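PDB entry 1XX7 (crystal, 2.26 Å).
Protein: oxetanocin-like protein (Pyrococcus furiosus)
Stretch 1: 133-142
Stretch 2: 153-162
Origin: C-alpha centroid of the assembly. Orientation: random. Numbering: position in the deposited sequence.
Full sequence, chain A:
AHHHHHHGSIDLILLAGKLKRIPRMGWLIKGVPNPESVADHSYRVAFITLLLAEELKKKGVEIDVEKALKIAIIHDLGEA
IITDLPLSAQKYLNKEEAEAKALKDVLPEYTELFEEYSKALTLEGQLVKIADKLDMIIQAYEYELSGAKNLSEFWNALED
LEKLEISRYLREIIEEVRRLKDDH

Stretch 1, residues 133-142: KLDMIIQAYE
Stretch 2, residues 153-162: EFWNALEDLE

Contact between residues 133-142 and 153-162 of oxetanocin-like protein from Pyrococcus furiosus. Residues 133-142 lie within one regular helix that extends beyond both ends of the stretch, with phi/psi near -65/-41 and i to i+4 bonds throughout, for example Ile-137 N to Lys-133 O at 3.0 Å and Tyr-141 N to Ile-137 O at 3.1 Å. The second stretch is wound more tightly. Residues 153-155 belong to a 3-10 segment, a weakly bonded helix follows at about 157-161, and the backbone bonds run i to i+3: Asn-156 N to Glu-153 O, 2.9 Å; Leu-158 N to Trp-155 O, 3.1 Å; Leu-161 N to Leu-158 O, 3.1 Å. The two helices run nearly antiparallel, at 153° between their N-to-C directions, and their axes approach to 10.1 Å. In register, the CA of Ile-137 lies 5.6 Å from the CA of Trp-155, and the CA of Lys-133 lies 6.4 Å from the CA of Ala-157. Together the stretches bury 611 Å².

Ile-137 gives up the most surface, 92 Å². Its CA-to-CB bond points sideways, but rotamer mt (-61°, 167°) brings the side-chain end nearer to the second stretch, where its branches part. Ile-137 CG2 sits over one face of the Trp-155 ring, 3.5 Å from Trp-155 CE3 and 3.9 Å from the centroid of the six-membered ring, 26° off the normal, a CH-pi contact. Ile-137 CD1 instead reaches the next turn, 3.7 Å from Leu-158 N, 3.9 Å from Leu-158 CG and 4.1 Å from Ala-157 CB. Ile-137 CG1 packs 3.7 Å from Phe-154 O.

Of Trp-155, 80 Å² is covered although its CA-to-CB bond points away; chi1 -63° (m) and chi2 81° bring the indole back to the helix. Beyond Ile-137 the ring meets Tyr-141, with Trp-155 CZ2 3.6 Å from Tyr-141 CB, and Ala-140, with Trp-155 NE1 4.2 Å from Ala-140 CB; both approaches are oblique. The end of the Tyr-141 side chain (chi1 162°, t) leads away.

Of Lys-133, 75 Å² is covered. Its CA-to-CB bond points toward the second stretch; the chain is extended to CE and turns at chi4 (chi1 -72°, chi2 162°, chi3 178°, chi4 -41°). Its aliphatic part packs on Leu-161, Lys-133 CD to Leu-161 CD2 at 3.5 Å, while Lys-133 NZ forms a salt bridge with Asp-160 OD2 at 3.5 Å, the hydrogen bond in it being weak. Leu-161 (mt) also meets Leu-134 (mt), Leu-161 CD1 to Leu-134 CD2 at 3.9 Å.

The CA-to-CB bonds of Phe-154 (chi1 -75°, m; chi2 -76°) and Met-136 (chi1 -165°, t; chi2 178°, t; chi3 77°, p) each point toward the other stretch. The Met-136 CE methyl lies at the edge of the Phe-154 ring, 3.8 Å from Phe-154 CD1, and also 3.9 Å from Ala-157 CB. Met-136 SD is 5.1 Å from the Phe-154 ring centroid, in an oblique approach. The CA-to-CB bond of Ala-140 also points toward the second stretch, and Ala-140 CB lies 3.9 Å from Phe-154 CB.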

# COMPACT_ATOMS: atom_id res chain seq x y z
N LYS A 133 -2.81 25.57 -5.67
CA LYS A 133 -2.79 25.81 -4.24
C LYS A 133 -4.05 25.36 -3.57
O LYS A 133 -4.00 24.84 -2.46
CB LYS A 133 -2.51 27.29 -3.98
CG LYS A 133 -1.03 27.62 -4.30
CD LYS A 133 -0.79 29.11 -4.48
CE LYS A 133 0.69 29.40 -4.74
NZ LYS A 133 1.57 28.55 -3.86
N LEU A 134 -5.19 25.56 -4.22
CA LEU A 134 -6.47 25.07 -3.68
C LEU A 134 -6.56 23.55 -3.61
O LEU A 134 -7.07 23.02 -2.65
CB LEU A 134 -7.64 25.62 -4.47
CG LEU A 134 -7.84 27.14 -4.31
CD1 LEU A 134 -9.09 27.55 -5.04
CD2 LEU A 134 -7.89 27.58 -2.87
N ASP A 135 -6.09 22.85 -4.64
CA ASP A 135 -6.04 21.41 -4.60
C ASP A 135 -5.22 20.93 -3.36
O ASP A 135 -5.66 20.07 -2.63
CB ASP A 135 -5.40 20.85 -5.86
CG ASP A 135 -5.14 19.38 -5.75
OD1 ASP A 135 -6.11 18.58 -5.70
OD2 ASP A 135 -3.96 19.02 -5.68
N MET A 136 -4.05 21.53 -3.16
CA MET A 136 -3.14 21.23 -2.04
C MET A 136 -3.73 21.45 -0.66
O MET A 136 -3.59 20.62 0.20
CB MET A 136 -1.84 22.02 -2.15
CG MET A 136 -0.76 21.47 -1.24
SD MET A 136 0.86 22.31 -1.34
CE MET A 136 0.35 23.77 -0.35
N ILE A 137 -4.41 22.57 -0.47
CA ILE A 137 -4.92 22.95 0.81
C ILE A 137 -6.10 22.08 1.14
O ILE A 137 -6.27 21.66 2.30
CB ILE A 137 -5.39 24.45 0.85
CG1 ILE A 137 -4.23 25.40 0.55
CG2 ILE A 137 -5.95 24.80 2.24
CD1 ILE A 137 -4.73 26.80 0.28
N ILE A 138 -6.93 21.83 0.14
CA ILE A 138 -8.08 20.98 0.33
C ILE A 138 -7.64 19.52 0.55
O ILE A 138 -8.23 18.84 1.37
CB ILE A 138 -9.09 21.09 -0.84
CG1 ILE A 138 -9.72 22.49 -0.88
CG2 ILE A 138 -10.22 20.07 -0.67
CD1 ILE A 138 -10.48 22.83 -2.22
N GLN A 139 -6.60 19.09 -0.16
CA GLN A 139 -6.01 17.78 0.06
C GLN A 139 -5.47 17.62 1.48
O GLN A 139 -5.62 16.56 2.07
CB GLN A 139 -4.91 17.47 -0.96
CG GLN A 139 -4.41 16.01 -0.91
CD GLN A 139 -5.53 15.03 -1.17
OE1 GLN A 139 -6.12 15.03 -2.26
NE2 GLN A 139 -5.86 14.21 -0.16
N ALA A 140 -4.91 18.70 2.03
CA ALA A 140 -4.41 18.71 3.41
C ALA A 140 -5.53 18.50 4.41
O ALA A 140 -5.40 17.64 5.29
CB ALA A 140 -3.62 19.99 3.70
N TYR A 141 -6.64 19.19 4.20
CA TYR A 141 -7.86 18.96 4.98
C TYR A 141 -8.38 17.50 4.85
O TYR A 141 -8.72 16.85 5.83
CB TYR A 141 -8.92 19.99 4.54
CG TYR A 141 -10.32 19.63 4.92
CD1 TYR A 141 -10.81 19.88 6.21
CD2 TYR A 141 -11.15 19.01 4.00
CE1 TYR A 141 -12.09 19.52 6.57
CE2 TYR A 141 -12.46 18.64 4.35
CZ TYR A 141 -12.92 18.90 5.63
OH TYR A 141 -14.20 18.53 5.96
N GLU A 142 -8.40 16.96 3.63
CA GLU A 142 -8.81 15.56 3.43
C GLU A 142 -7.87 14.62 4.14
O GLU A 142 -8.33 13.67 4.73
CB GLU A 142 -8.86 15.22 1.94
CG GLU A 142 -9.96 16.03 1.23
CD GLU A 142 -9.93 15.88 -0.25
OE1 GLU A 142 -10.49 14.91 -0.79
OE2 GLU A 142 -9.34 16.72 -0.88
N GLU A 153 0.90 23.65 8.28
CA GLU A 153 1.68 24.53 7.45
C GLU A 153 1.12 24.67 6.02
O GLU A 153 1.35 25.72 5.37
CB GLU A 153 3.13 24.01 7.35
CG GLU A 153 3.20 22.67 6.64
CD GLU A 153 4.58 22.10 6.54
OE1 GLU A 153 5.34 22.53 5.63
OE2 GLU A 153 4.89 21.21 7.34
N PHE A 154 0.43 23.63 5.51
CA PHE A 154 0.01 23.62 4.10
C PHE A 154 -1.07 24.66 3.87
O PHE A 154 -1.25 25.14 2.76
CB PHE A 154 -0.44 22.22 3.66
CG PHE A 154 0.69 21.27 3.46
CD1 PHE A 154 1.48 21.36 2.34
CD2 PHE A 154 1.02 20.33 4.41
CE1 PHE A 154 2.57 20.49 2.18
CE2 PHE A 154 2.07 19.46 4.23
CZ PHE A 154 2.84 19.53 3.14
N TRP A 155 -1.75 25.03 4.94
CA TRP A 155 -2.74 26.09 4.91
C TRP A 155 -2.15 27.49 4.74
O TRP A 155 -2.87 28.45 4.43
CB TRP A 155 -3.51 26.04 6.21
CG TRP A 155 -4.26 24.74 6.36
CD1 TRP A 155 -3.77 23.52 6.78
CD2 TRP A 155 -5.65 24.54 6.09
NE1 TRP A 155 -4.77 22.59 6.79
CE2 TRP A 155 -5.94 23.19 6.37
CE3 TRP A 155 -6.68 25.38 5.63
CZ2 TRP A 155 -7.21 22.66 6.20
CZ3 TRP A 155 -7.92 24.85 5.46
CH2 TRP A 155 -8.18 23.51 5.74
N ASN A 156 -0.84 27.62 4.93
CA ASN A 156 -0.17 28.90 4.77
C ASN A 156 -0.22 29.36 3.30
O ASN A 156 -0.00 30.54 3.01
CB ASN A 156 1.30 28.85 5.27
CG ASN A 156 1.40 28.65 6.79
OD1 ASN A 156 0.47 28.96 7.54
ND2 ASN A 156 2.55 28.13 7.25
N ALA A 157 -0.52 28.43 2.39
CA ALA A 157 -0.66 28.79 0.97
C ALA A 157 -1.88 29.69 0.71
O ALA A 157 -1.90 30.39 -0.28
CB ALA A 157 -0.67 27.53 0.05
N LEU A 158 -2.88 29.68 1.60
CA LEU A 158 -3.97 30.66 1.51
C LEU A 158 -3.42 32.09 1.43
O LEU A 158 -3.89 32.90 0.61
CB LEU A 158 -4.92 30.57 2.70
CG LEU A 158 -6.06 29.58 2.66
CD1 LEU A 158 -6.76 29.49 4.03
CD2 LEU A 158 -7.06 29.94 1.58
N GLU A 159 -2.40 32.39 2.24
CA GLU A 159 -1.78 33.73 2.26
C GLU A 159 -1.21 34.12 0.90
O GLU A 159 -1.19 35.29 0.55
CB GLU A 159 -0.66 33.80 3.30
CG GLU A 159 -1.05 33.45 4.75
CD GLU A 159 0.17 33.14 5.65
OE1 GLU A 159 1.30 32.95 5.12
OE2 GLU A 159 -0.01 33.06 6.91
N ASP A 160 -0.71 33.14 0.15
CA ASP A 160 -0.09 33.39 -1.17
C ASP A 160 -1.12 33.79 -2.27
O ASP A 160 -0.73 34.31 -3.32
CB ASP A 160 0.68 32.16 -1.68
CG ASP A 160 1.62 31.53 -0.65
OD1 ASP A 160 1.81 32.09 0.48
OD2 ASP A 160 2.17 30.45 -1.00
N LEU A 161 -2.41 33.53 -2.03
CA LEU A 161 -3.46 33.78 -3.03
C LEU A 161 -3.86 35.23 -3.17
O LEU A 161 -4.12 35.68 -4.29
CB LEU A 161 -4.71 32.96 -2.69
CG LEU A 161 -4.44 31.46 -2.63
CD1 LEU A 161 -5.74 30.75 -2.48
CD2 LEU A 161 -3.70 31.04 -3.86
N GLU A 162 -3.91 35.93 -2.04
CA GLU A 162 -4.24 37.35 -2.01
C GLU A 162 -3.29 38.17 -2.88
O GLU A 162 -3.67 39.22 -3.44
CB GLU A 162 -4.17 37.87 -0.57